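PDB 4RY8: periplasmic binding protein from Thermotoga lettingae TMO, which binds 5-methylthioribose and probably serves as the solute-binding protein of a bacterial sugar transporter. Local coordinates for residues Tyr123-Gln128 with Ala249-Asp254; Asn138-Asn143 with Glu169-Gly174; Gly178-Asp183 with Asp206-Gly211; Asn199-Met204 with Phe225-Val230. One frame throughout, in Å; residues are numbered along the deposited sequence.

After the first five strands of the parallel sheet, helix 118-132 brings in Tyr123-Gln128, which opens contact 1; its loop closes 121 residues later at Ala249-Asp254, and the other three contacts nest inside it. Contact 2 comes first and closes after a single helix, joining strands 137-142 and 167-173 through one beta-alpha-beta unit. Contacts 3 and 4 then cross: Gly178-Asp183 and Asn199-Met204 open, Asp206-Gly211 closes contact 3, and Phe225-Val230 closes contact 4. Contacts 2 and 4 pair strands of one mixed sheet, whose strands 137-142 and 200-203 are neighbours. Contact 1 lays a helix on that sheet, while contact 3 joins two helices and touches contacts 2 and 4.

Contact 1 (Tyr123-Gln128 with Ala249-Asp254); sequences YLISKQ and ATVGTD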
loop_
_atom_site.group_PDB
_atom_site.type_symbol
_atom_site.label_atom_id
_atom_site.label_comp_id
_atom_site.label_asym_id
_atom_site.label_seq_id
_atom_site.Cartn_x
_atom_site.Cartn_y
_atom_site.Cartn_z
ATOM N N TYR C 123 -3.868 1.216 -4.538
ATOM C CA TYR C 123 -4.377 0.643 -3.333
ATOM C C TYR C 123 -4.986 1.745 -2.454
ATOM O O TYR C 123 -6.100 1.630 -1.982
ATOM C CB TYR C 123 -3.268 -0.041 -2.522
ATOM C CG TYR C 123 -3.869 -0.595 -1.270
ATOM C CD1 TYR C 123 -4.822 -1.595 -1.364
ATOM C CD2 TYR C 123 -3.630 -0.025 0.002
ATOM C CE1 TYR C 123 -5.454 -2.079 -0.249
ATOM C CE2 TYR C 123 -4.262 -0.529 1.137
ATOM C CZ TYR C 123 -5.182 -1.571 0.989
ATOM O OH TYR C 123 -5.880 -2.121 2.054
ATOM N N LEU C 124 -4.281 2.838 -2.279
ATOM C CA LEU C 124 -4.819 3.846 -1.349
ATOM C C LEU C 124 -6.122 4.432 -1.848
ATOM O O LEU C 124 -7.084 4.570 -1.079
ATOM C CB LEU C 124 -3.825 4.960 -1.084
ATOM C CG LEU C 124 -2.566 4.680 -0.272
ATOM C CD1 LEU C 124 -1.720 5.948 -0.270
ATOM C CD2 LEU C 124 -2.845 4.199 1.147
ATOM N N ILE C 125 -6.190 4.774 -3.131
ATOM C CA ILE C 125 -7.408 5.440 -3.607
ATOM C C ILE C 125 -8.530 4.435 -3.703
ATOM O O ILE C 125 -9.671 4.778 -3.371
ATOM C CB ILE C 125 -7.223 6.273 -4.912
ATOM C CG1 ILE C 125 -8.441 7.150 -5.152
ATOM C CG2 ILE C 125 -6.995 5.308 -6.127
ATOM C CD1 ILE C 125 -8.669 8.321 -4.207
ATOM N N SER C 126 -8.251 3.218 -4.213
ATOM C CA SER C 126 -9.318 2.216 -4.328
ATOM C C SER C 126 -9.919 1.796 -2.957
ATOM O O SER C 126 -11.146 1.694 -2.833
ATOM C CB SER C 126 -8.892 0.956 -5.203
ATOM O OG SER C 126 -8.231 1.348 -6.382
ATOM N N LYS C 127 -9.073 1.565 -1.952
ATOM C CA LYS C 127 -9.509 1.309 -0.565
ATOM C C LYS C 127 -10.301 2.476 0.030
ATOM O O LYS C 127 -11.245 2.234 0.763
ATOM C CB LYS C 127 -8.338 1.053 0.386
ATOM C CG LYS C 127 -8.749 1.276 1.853
ATOM C CD LYS C 127 -7.656 1.021 2.846
ATOM C CE LYS C 127 -6.797 2.219 3.087
ATOM N NZ LYS C 127 -5.551 1.840 3.798
ATOM N N GLN C 128 -9.931 3.714 -0.305
ATOM C CA GLN C 128 -10.634 4.900 0.248
ATOM C C GLN C 128 -12.092 4.878 -0.254
ATOM O O GLN C 128 -13.023 5.091 0.493
ATOM C CB GLN C 128 -9.945 6.162 -0.218
ATOM C CG GLN C 128 -10.512 7.444 0.345
ATOM C CD GLN C 128 -10.077 7.628 1.749
ATOM O OE1 GLN C 128 -9.454 6.732 2.327
ATOM N NE2 GLN C 128 -10.363 8.794 2.308
ATOM N N ALA C 249 -11.871 12.813 -2.778
ATOM C CA ALA C 249 -10.504 12.491 -2.455
ATOM C C ALA C 249 -9.679 12.224 -3.715
ATOM O O ALA C 249 -10.211 11.785 -4.751
ATOM C CB ALA C 249 -10.448 11.270 -1.543
ATOM N N THR C 250 -8.389 12.532 -3.599
ATOM C CA THR C 250 -7.373 12.151 -4.565
ATOM C C THR C 250 -6.112 11.731 -3.792
ATOM O O THR C 250 -5.863 12.111 -2.626
ATOM C CB THR C 250 -7.061 13.320 -5.575
ATOM O OG1 THR C 250 -6.295 12.857 -6.697
ATOM C CG2 THR C 250 -6.289 14.447 -4.911
ATOM N N VAL C 251 -5.327 10.916 -4.457
ATOM C CA VAL C 251 -4.067 10.451 -3.966
ATOM C C VAL C 251 -2.988 10.891 -4.948
ATOM O O VAL C 251 -3.060 10.623 -6.155
ATOM C CB VAL C 251 -4.143 8.913 -3.797
ATOM C CG1 VAL C 251 -2.759 8.296 -3.691
ATOM C CG2 VAL C 251 -5.007 8.631 -2.550
ATOM N N GLY C 252 -1.972 11.569 -4.444
ATOM C CA GLY C 252 -0.895 12.001 -5.339
ATOM C C GLY C 252 0.366 12.565 -4.738
ATOM O O GLY C 252 0.593 12.467 -3.527
ATOM N N THR C 253 1.177 13.163 -5.620
ATOM C CA THR C 253 2.493 13.725 -5.298
ATOM C C THR C 253 2.577 15.123 -5.894
ATOM O O THR C 253 1.780 15.501 -6.757
ATOM C CB THR C 253 3.648 12.964 -6.000
ATOM O OG1 THR C 253 3.507 13.118 -7.416
ATOM C CG2 THR C 253 3.667 11.503 -5.650
ATOM N N ASP C 254 3.599 15.870 -5.491
ATOM C CA ASP C 254 3.903 17.140 -6.150
ATOM C C ASP C 254 4.675 16.872 -7.457
ATOM O O ASP C 254 5.867 16.644 -7.390
ATOM C CB ASP C 254 4.755 18.008 -5.220
ATOM C CG ASP C 254 5.023 19.384 -5.788
ATOM O OD1 ASP C 254 4.577 19.678 -6.913
ATOM O OD2 ASP C 254 5.681 20.173 -5.086
#
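Thr250 OG1 is the best-held polar side-chain atom here, gripped by two hydrogen bonds, one with the carbonyl O of Asp231 and one with Ser229 OG. That hydroxyl lies on the side of strand 247-252 turned from the helix, and the side facing helix 118-132 is met mostly by aliphatic groups. The strand runs almost antiparallel to the helix, at 166°, with axes 8.1 Å apart. Ile125 and Val251 carry the packing and slide past each other in opposite directions. Ile125 CG1 stands anti to its backbone N (chi1 -168°), and chi2 of 70° bends the chain so that Val251 CG2 nests against both Ile125 CB and CD1, each at 4.0 Å. Ile125 CD1 rests 3.8 Å from the carbonyl O of Ala249. Leu124 adds its CB, 4.1 Å from Val251 CG2. Gln128 lies over Ala249, whose methyl makes a looser contact, Gln128 CG and Ala249 CB being 4.3 Å apart. Away from the sheet, Tyr123 OH and Lys127 NZ reach Asp117 of the second subunit. A helix covering a sheet is characteristic of the alpha/beta lobes of periplasmic binding proteins, and the pair is probably held by fit and burial rather than polar bonds.

Contact 2 (Asn138-Asn143 with Glu169-Gly174); sequences NVIYVN and EVAKIG
Strands 137-142 and 167-173 are the parallel arms of a beta-alpha-beta unit whose crossover is helix 148-163, the second arm being outermost in the chain's sheet. Backbone hydrogen bonds come first. Val139 O receives Val170 N, Tyr141 N gives to Ala171 O at 2.7 Å and a nearly straight 173°, Tyr141 O accepts Ile173 N, and Asn143 N binds Ile173 O. A beta bulge shifts the register by one between Val139 and Ile140. Apolar contacts line one face, under helix 180-194: Ile140 CG2 meets Ile173 CD1 at 3.8 Å, and Val142 CG2 lies against Ile173 CG1. On the other face the Tyr141 ring carries Asn143 CB 3.6 Å above its plane, while the aliphatic Lys172 chain runs alongside it. Polar side chains finish this face: Asn143 ND2 bonds to Tyr141 OH, which also meets Asp154, and Glu169 OE1 is held by Trp157 and Lys161. A leucine at Tyr141 would lose the hydroxyl and would probably loosen both Asn143 and Asp154. A CB on Gly174 would sit tight against Val142 CG1, and its backbone angles also favour glycine. At the strand ends, a water gives one hydrogen to Asn143 O and the other to Gly174 O.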
loop_
_atom_site.group_PDB
_atom_site.type_symbol
_atom_site.label_atom_id
_atom_site.label_comp_id
_atom_site.label_asym_id
_atom_site.label_seq_id
_atom_site.Cartn_x
_atom_site.Cartn_y
_atom_site.Cartn_z
ATOM N N ASN C 138 -21.571 0.986 -6.762
ATOM C CA ASN C 138 -21.611 0.768 -8.217
ATOM C C ASN C 138 -20.679 1.767 -8.956
ATOM O O ASN C 138 -21.027 2.921 -9.206
ATOM C CB ASN C 138 -23.054 0.927 -8.718
ATOM C CG ASN C 138 -24.014 -0.094 -8.113
ATOM O OD1 ASN C 138 -25.164 0.223 -7.806
ATOM N ND2 ASN C 138 -23.551 -1.308 -7.960
ATOM N N VAL C 139 -19.503 1.293 -9.327
ATOM C CA VAL C 139 -18.418 2.158 -9.720
ATOM C C VAL C 139 -18.277 2.239 -11.208
ATOM O O VAL C 139 -18.194 1.166 -11.894
ATOM C CB VAL C 139 -17.078 1.624 -9.133
ATOM C CG1 VAL C 139 -15.919 2.540 -9.513
ATOM C CG2 VAL C 139 -17.198 1.485 -7.627
ATOM N N ILE C 140 -18.212 3.484 -11.688
ATOM C CA ILE C 140 -17.686 3.842 -13.035
ATOM C C ILE C 140 -16.182 4.033 -12.956
ATOM O O ILE C 140 -15.683 4.936 -12.309
ATOM C CB ILE C 140 -18.376 5.068 -13.652
ATOM C CG1 ILE C 140 -19.891 4.734 -13.828
ATOM C CG2 ILE C 140 -17.703 5.464 -14.986
ATOM C CD1 ILE C 140 -20.802 5.894 -14.111
ATOM N N TYR C 141 -15.449 3.140 -13.602
ATOM C CA TYR C 141 -13.982 3.115 -13.537
ATOM C C TYR C 141 -13.435 3.836 -14.756
ATOM O O TYR C 141 -13.711 3.447 -15.905
ATOM C CB TYR C 141 -13.532 1.673 -13.591
ATOM C CG TYR C 141 -12.042 1.382 -13.546
ATOM C CD1 TYR C 141 -11.182 2.041 -12.669
ATOM C CD2 TYR C 141 -11.527 0.328 -14.260
ATOM C CE1 TYR C 141 -9.854 1.719 -12.624
ATOM C CE2 TYR C 141 -10.200 0.007 -14.209
ATOM C CZ TYR C 141 -9.373 0.688 -13.360
ATOM O OH TYR C 141 -8.075 0.317 -13.277
ATOM N N VAL C 142 -12.606 4.843 -14.530
ATOM C CA VAL C 142 -12.037 5.590 -15.656
ATOM C C VAL C 142 -10.529 5.376 -15.705
ATOM O O VAL C 142 -9.747 5.873 -14.848
ATOM C CB VAL C 142 -12.353 7.058 -15.613
ATOM C CG1 VAL C 142 -12.117 7.658 -16.988
ATOM C CG2 VAL C 142 -13.766 7.323 -15.103
ATOM N N ASN C 143 -10.134 4.566 -16.679
ATOM C CA ASN C 143 -8.749 4.203 -16.856
ATOM C C ASN C 143 -8.633 3.476 -18.157
ATOM O O ASN C 143 -9.654 3.065 -18.724
ATOM C CB ASN C 143 -8.282 3.292 -15.708
ATOM C CG ASN C 143 -6.771 3.198 -15.595
ATOM O OD1 ASN C 143 -6.020 4.037 -16.118
ATOM N ND2 ASN C 143 -6.316 2.193 -14.891
ATOM N N GLU C 169 -17.686 -3.056 -10.450
ATOM C CA GLU C 169 -17.373 -2.239 -11.599
ATOM C C GLU C 169 -18.588 -2.352 -12.498
ATOM O O GLU C 169 -18.926 -3.431 -12.914
ATOM C CB GLU C 169 -16.116 -2.745 -12.318
ATOM C CG GLU C 169 -15.727 -1.899 -13.530
ATOM C CD GLU C 169 -14.385 -2.262 -14.144
ATOM O OE1 GLU C 169 -13.362 -2.486 -13.440
ATOM O OE2 GLU C 169 -14.340 -2.276 -15.375
ATOM N N VAL C 170 -19.273 -1.253 -12.758
ATOM C CA VAL C 170 -20.425 -1.288 -13.660
ATOM C C VAL C 170 -20.119 -0.696 -15.044
ATOM O O VAL C 170 -20.898 -0.896 -15.977
ATOM C CB VAL C 170 -21.655 -0.582 -13.061
ATOM C CG1 VAL C 170 -22.014 -1.176 -11.707
ATOM C CG2 VAL C 170 -21.425 0.916 -12.966
ATOM N N ALA C 171 -19.017 0.037 -15.168
ATOM C CA ALA C 171 -18.466 0.488 -16.455
ATOM C C ALA C 171 -16.997 0.838 -16.321
ATOM O O ALA C 171 -16.550 1.325 -15.241
ATOM C CB ALA C 171 -19.223 1.676 -17.025
ATOM N N LYS C 172 -16.251 0.545 -17.395
ATOM C CA LYS C 172 -14.882 1.049 -17.648
ATOM C C LYS C 172 -14.837 2.025 -18.834
ATOM O O LYS C 172 -15.156 1.661 -19.967
ATOM C CB LYS C 172 -13.926 -0.111 -17.991
ATOM C CG LYS C 172 -12.452 0.284 -17.979
ATOM C CD LYS C 172 -11.520 -0.908 -18.208
ATOM C CE LYS C 172 -10.162 -0.399 -18.537
ATOM N NZ LYS C 172 -9.112 -1.374 -18.259
ATOM N N ILE C 173 -14.394 3.252 -18.614
ATOM C CA ILE C 173 -14.345 4.206 -19.724
ATOM C C ILE C 173 -13.029 4.914 -19.716
ATOM O O ILE C 173 -12.262 4.873 -18.711
ATOM C CB ILE C 173 -15.523 5.215 -19.675
ATOM C CG1 ILE C 173 -15.453 6.068 -18.428
ATOM C CG2 ILE C 173 -16.869 4.503 -19.766
ATOM C CD1 ILE C 173 -16.613 7.032 -18.318
ATOM N N GLY C 174 -12.768 5.597 -20.816
ATOM C CA GLY C 174 -11.577 6.397 -20.930
ATOM C C GLY C 174 -10.631 6.045 -22.060
ATOM O O GLY C 174 -10.420 4.870 -22.400
HETATM O O HOH W 1 -10.966 2.933 -21.074
#

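Contact 3 (Gly178-Asp183 with Asp206-Gly211); sequences GSTAAD and DEFAKG
The Phe208 ring meets Thr180 CG2 obliquely at one side, 3.5 Å from Phe208 CD1, and Trp205 edge-to-face. Its CD2 and CE2 are turned to the neighbouring sheet, CD2 lying 3.5 Å from Val142 O. The other flat group is the Glu207 carboxylate, held at both oxygens: OE2 forms a salt bridge with Lys210 NZ at 2.8 Å, and OE1 takes a hydrogen from a water that accepts Ala181 N. That water ties the first turn of helix 180-194 to that of helix 206-219. Elsewhere the two backbones touch, which suits residues with little or no side chain. Ala181 CA lies 3.2 Å from Glu207 O, a CA-H...O contact, and Gly211 CA is 3.1 Å from Ala181 O. A beta carbon on Gly211 would fall 2.2 Å from Ala181 O, so only glycine fits. Thr180 works in two directions, its methyl on Phe208 and its OG1 bonded to Glu26 OE2 and to Thr177 N. Since Glu26 follows strand 17-22 of the other lobe, the bond to Glu26 joins the lobes in the ligand-bound form. This implies close helix packing through glycine and alanine, with a bridging water and a buried ion pair holding the Glu207 carboxylate beside it.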
loop_
_atom_site.group_PDB
_atom_site.type_symbol
_atom_site.label_atom_id
_atom_site.label_comp_id
_atom_site.label_asym_id
_atom_site.label_seq_id
_atom_site.Cartn_x
_atom_site.Cartn_y
_atom_site.Cartn_z
ATOM N N GLY C 178 -5.210 13.504 -26.078
ATOM C CA GLY C 178 -4.844 14.893 -26.356
ATOM C C GLY C 178 -5.871 15.940 -25.938
ATOM O O GLY C 178 -5.542 17.115 -25.774
ATOM N N SER C 179 -7.116 15.526 -25.770
ATOM C CA SER C 179 -8.187 16.352 -25.182
ATOM C C SER C 179 -8.967 15.448 -24.223
ATOM O O SER C 179 -10.197 15.244 -24.358
ATOM C CB SER C 179 -9.128 16.841 -26.276
ATOM O OG SER C 179 -8.380 17.464 -27.266
ATOM N N THR C 180 -8.226 14.848 -23.305
ATOM C CA THR C 180 -8.725 13.755 -22.490
ATOM C C THR C 180 -9.834 14.182 -21.547
ATOM O O THR C 180 -10.827 13.474 -21.435
ATOM C CB THR C 180 -7.557 13.074 -21.733
ATOM O OG1 THR C 180 -6.712 12.353 -22.658
ATOM C CG2 THR C 180 -8.072 12.133 -20.687
ATOM N N ALA C 181 -9.673 15.307 -20.837
ATOM C CA ALA C 181 -10.709 15.797 -19.934
ATOM C C ALA C 181 -12.026 16.017 -20.651
ATOM O O ALA C 181 -13.054 15.509 -20.197
ATOM C CB ALA C 181 -10.262 17.120 -19.236
ATOM N N ALA C 182 -11.994 16.774 -21.767
ATOM C CA ALA C 182 -13.172 17.008 -22.627
ATOM C C ALA C 182 -13.751 15.709 -23.218
ATOM O O ALA C 182 -14.988 15.526 -23.289
ATOM C CB ALA C 182 -12.839 17.999 -23.754
ATOM N N ASP C 183 -12.889 14.803 -23.646
ATOM C CA ASP C 183 -13.421 13.536 -24.175
ATOM C C ASP C 183 -14.015 12.649 -23.067
ATOM O O ASP C 183 -15.030 11.980 -23.273
ATOM C CB ASP C 183 -12.362 12.803 -25.015
ATOM C CG ASP C 183 -11.934 13.617 -26.264
ATOM O OD1 ASP C 183 -12.768 14.392 -26.830
ATOM O OD2 ASP C 183 -10.752 13.472 -26.665
ATOM N N ASP C 206 -5.774 12.680 -13.013
ATOM C CA ASP C 206 -6.642 13.809 -12.770
ATOM C C ASP C 206 -7.355 14.369 -14.007
ATOM O O ASP C 206 -8.423 14.948 -13.873
ATOM C CB ASP C 206 -5.992 14.972 -11.908
ATOM C CG ASP C 206 -4.767 15.624 -12.567
ATOM O OD1 ASP C 206 -4.303 15.192 -13.638
ATOM O OD2 ASP C 206 -4.248 16.639 -11.996
ATOM N N GLU C 207 -6.812 14.186 -15.207
ATOM C CA GLU C 207 -7.505 14.608 -16.438
ATOM C C GLU C 207 -8.792 13.794 -16.715
ATOM O O GLU C 207 -9.806 14.347 -17.186
ATOM C CB GLU C 207 -6.554 14.569 -17.638
ATOM C CG GLU C 207 -5.442 15.599 -17.561
ATOM C CD GLU C 207 -5.953 17.025 -17.526
ATOM O OE1 GLU C 207 -6.779 17.422 -18.384
ATOM O OE2 GLU C 207 -5.513 17.778 -16.642
ATOM N N PHE C 208 -8.776 12.524 -16.368
ATOM C CA PHE C 208 -9.977 11.694 -16.451
ATOM C C PHE C 208 -10.983 12.216 -15.397
ATOM O O PHE C 208 -12.160 12.425 -15.668
ATOM C CB PHE C 208 -9.675 10.242 -16.088
ATOM C CG PHE C 208 -8.876 9.442 -17.110
ATOM C CD1 PHE C 208 -9.029 9.584 -18.496
ATOM C CD2 PHE C 208 -8.069 8.426 -16.647
ATOM C CE1 PHE C 208 -8.283 8.791 -19.346
ATOM C CE2 PHE C 208 -7.343 7.623 -17.500
ATOM C CZ PHE C 208 -7.467 7.801 -18.848
ATOM N N ALA C 209 -10.501 12.429 -14.182
ATOM C CA ALA C 209 -11.362 12.903 -13.078
ATOM C C ALA C 209 -12.073 14.222 -13.426
ATOM O O ALA C 209 -13.260 14.361 -13.209
ATOM C CB ALA C 209 -10.541 13.057 -11.792
ATOM N N LYS C 210 -11.340 15.173 -13.999
ATOM C CA LYS C 210 -11.862 16.505 -14.312
ATOM C C LYS C 210 -13.015 16.388 -15.268
ATOM O O LYS C 210 -14.047 16.974 -15.082
ATOM C CB LYS C 210 -10.759 17.387 -14.918
ATOM C CG LYS C 210 -9.485 17.444 -14.080
ATOM C CD LYS C 210 -9.202 18.767 -13.436
ATOM C CE LYS C 210 -8.494 19.700 -14.389
ATOM N NZ LYS C 210 -7.220 19.211 -14.988
ATOM N N GLY C 211 -12.856 15.568 -16.297
ATOM C CA GLY C 211 -13.966 15.314 -17.201
ATOM C C GLY C 211 -15.171 14.738 -16.539
ATOM O O GLY C 211 -16.298 15.188 -16.801
HETATM O O HOH W 2 -7.310 16.928 -20.876
#

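Contact 4 (Asn199-Met204 with Phe225-Val230); sequences NAVLAM and FKVYSV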
loop_
_atom_site.group_PDB
_atom_site.type_symbol
_atom_site.label_atom_id
_atom_site.label_comp_id
_atom_site.label_asym_id
_atom_site.label_seq_id
_atom_site.Cartn_x
_atom_site.Cartn_y
_atom_site.Cartn_z
ATOM N N ASN C 199 -22.965 4.986 -8.638
ATOM C CA ASN C 199 -22.908 6.062 -7.621
ATOM C C ASN C 199 -21.474 6.449 -7.187
ATOM O O ASN C 199 -21.280 7.239 -6.269
ATOM C CB ASN C 199 -23.735 5.673 -6.386
ATOM C CG ASN C 199 -23.251 4.380 -5.728
ATOM O OD1 ASN C 199 -22.352 3.695 -6.227
ATOM N ND2 ASN C 199 -23.886 4.009 -4.645
ATOM N N ALA C 200 -20.458 5.904 -7.845
ATOM C CA ALA C 200 -19.088 6.351 -7.569
ATOM C C ALA C 200 -18.278 6.355 -8.830
ATOM O O ALA C 200 -18.548 5.584 -9.740
ATOM C CB ALA C 200 -18.423 5.463 -6.530
ATOM N N VAL C 201 -17.263 7.215 -8.857
ATOM C CA VAL C 201 -16.267 7.233 -9.929
ATOM C C VAL C 201 -14.862 7.070 -9.354
ATOM O O VAL C 201 -14.469 7.725 -8.401
ATOM C CB VAL C 201 -16.318 8.548 -10.737
ATOM C CG1 VAL C 201 -15.230 8.566 -11.826
ATOM C CG2 VAL C 201 -17.707 8.767 -11.284
ATOM N N LEU C 202 -14.100 6.201 -9.989
ATOM C CA LEU C 202 -12.711 6.005 -9.680
ATOM C C LEU C 202 -11.932 6.254 -10.969
ATOM O O LEU C 202 -12.014 5.509 -11.956
ATOM C CB LEU C 202 -12.489 4.602 -9.139
ATOM C CG LEU C 202 -11.058 4.211 -8.853
ATOM C CD1 LEU C 202 -10.533 5.021 -7.671
ATOM C CD2 LEU C 202 -10.982 2.700 -8.589
ATOM N N ALA C 203 -11.159 7.305 -10.954
ATOM C CA ALA C 203 -10.477 7.838 -12.133
ATOM C C ALA C 203 -9.006 7.912 -11.843
ATOM O O ALA C 203 -8.555 8.643 -10.951
ATOM C CB ALA C 203 -11.003 9.210 -12.476
ATOM N N MET C 204 -8.235 7.186 -12.626
ATOM C CA MET C 204 -6.819 6.938 -12.311
ATOM C C MET C 204 -5.816 7.998 -12.888
ATOM O O MET C 204 -4.634 7.789 -12.858
ATOM C CB MET C 204 -6.494 5.491 -12.737
ATOM C CG MET C 204 -7.124 4.370 -11.853
ATOM S SD MET C 204 -6.858 4.646 -10.036
ATOM C CE MET C 204 -7.224 3.009 -9.423
ATOM N N PHE C 225 -23.239 11.171 -6.637
ATOM C CA PHE C 225 -21.921 10.647 -6.944
ATOM C C PHE C 225 -20.848 11.069 -5.957
ATOM O O PHE C 225 -20.931 12.129 -5.318
ATOM C CB PHE C 225 -21.505 11.111 -8.336
ATOM C CG PHE C 225 -22.091 10.292 -9.443
ATOM C CD1 PHE C 225 -21.493 9.099 -9.823
ATOM C CD2 PHE C 225 -23.231 10.706 -10.114
ATOM C CE1 PHE C 225 -22.024 8.321 -10.835
ATOM C CE2 PHE C 225 -23.765 9.914 -11.136
ATOM C CZ PHE C 225 -23.173 8.731 -11.483
ATOM N N LYS C 226 -19.837 10.215 -5.845
ATOM C CA LYS C 226 -18.611 10.561 -5.147
ATOM C C LYS C 226 -17.463 10.153 -6.046
ATOM O O LYS C 226 -17.488 9.076 -6.606
ATOM C CB LYS C 226 -18.565 9.861 -3.789
ATOM C CG LYS C 226 -19.502 10.489 -2.770
ATOM C CD LYS C 226 -19.031 10.158 -1.372
ATOM C CE LYS C 226 -20.099 10.452 -0.337
ATOM N NZ LYS C 226 -19.544 10.185 1.023
ATOM N N VAL C 227 -16.508 11.047 -6.244
ATOM C CA VAL C 227 -15.424 10.831 -7.180
ATOM C C VAL C 227 -14.102 10.725 -6.458
ATOM O O VAL C 227 -13.814 11.526 -5.602
ATOM C CB VAL C 227 -15.344 11.947 -8.242
ATOM C CG1 VAL C 227 -14.275 11.595 -9.298
ATOM C CG2 VAL C 227 -16.714 12.150 -8.886
ATOM N N TYR C 228 -13.343 9.691 -6.811
ATOM C CA TYR C 228 -12.029 9.371 -6.260
ATOM C C TYR C 228 -11.062 9.407 -7.440
ATOM O O TYR C 228 -11.346 8.814 -8.489
ATOM C CB TYR C 228 -12.047 7.968 -5.591
ATOM C CG TYR C 228 -13.055 7.936 -4.434
ATOM C CD1 TYR C 228 -14.431 7.834 -4.680
ATOM C CD2 TYR C 228 -12.654 8.086 -3.112
ATOM C CE1 TYR C 228 -15.357 7.843 -3.651
ATOM C CE2 TYR C 228 -13.591 8.104 -2.087
ATOM C CZ TYR C 228 -14.922 7.995 -2.360
ATOM O OH TYR C 228 -15.845 8.016 -1.373
ATOM N N SER C 229 -9.936 10.106 -7.284
ATOM C CA SER C 229 -8.949 10.201 -8.355
ATOM C C SER C 229 -7.507 10.012 -7.876
ATOM O O SER C 229 -7.224 9.738 -6.715
ATOM C CB SER C 229 -9.083 11.548 -9.037
ATOM O OG SER C 229 -8.651 12.542 -8.087
ATOM N N VAL C 230 -6.612 10.132 -8.827
ATOM C CA VAL C 230 -5.231 10.256 -8.583
ATOM C C VAL C 230 -4.788 11.632 -9.088
ATOM O O VAL C 230 -5.389 12.193 -10.025
ATOM C CB VAL C 230 -4.503 9.117 -9.343
ATOM C CG1 VAL C 230 -3.024 9.166 -9.179
ATOM C CG2 VAL C 230 -4.991 7.796 -8.842
#
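Strands 200-203 and 226-230 are the parallel arms of a beta-alpha-beta unit completed by helix 206-219, and each face of the pair has its own relief. On the face under helix 206-219, Val201 and Val227 point the same way side by side, with Val201 CB 3.9 Å from Val227 CG1. Ala203 and Ser229, slim residues, let Ala209 of the helix settle close against them; the hydroxyl of Ser229 is taken up by Trp247 and Thr250. At the start of the strands the Phe225 ring meets the backbone at Asn199 obliquely, its CD1 3.7 Å from Asn199 C and also touching Val201 CG2. An alanine at Phe225 would remove the ring and would probably leave Val201 and Ile216 less well packed. The opposite face packs against helix 118-132, Leu202 on Ser126 and Tyr228 on Ile125. Leu202, with CG anti to its backbone N (chi1 176°), lowers CD1 onto Tyr228 CB at 3.9 Å, nearly at right angles. The Tyr228 ring turns its edge, in plane, to Val201 O, with CD1 3.7 Å from it, while its OH reaches Asp132. At the pocket end, Met204 bends at chi2 so that its SD lies 3.9 Å from Val230 CG2, and Met204 also touches the bound 5-methylthioribose. Along the backbone, Val201 N binds Lys226 O, Tyr228 N binds Val201 O at 2.8 Å, and Ala203 N binds Tyr228 O. The three firm bonds thus lie mid-strand and the weak ones at the ends, where Phe225 and Met204 add side-chain contacts, the latter at the sugar.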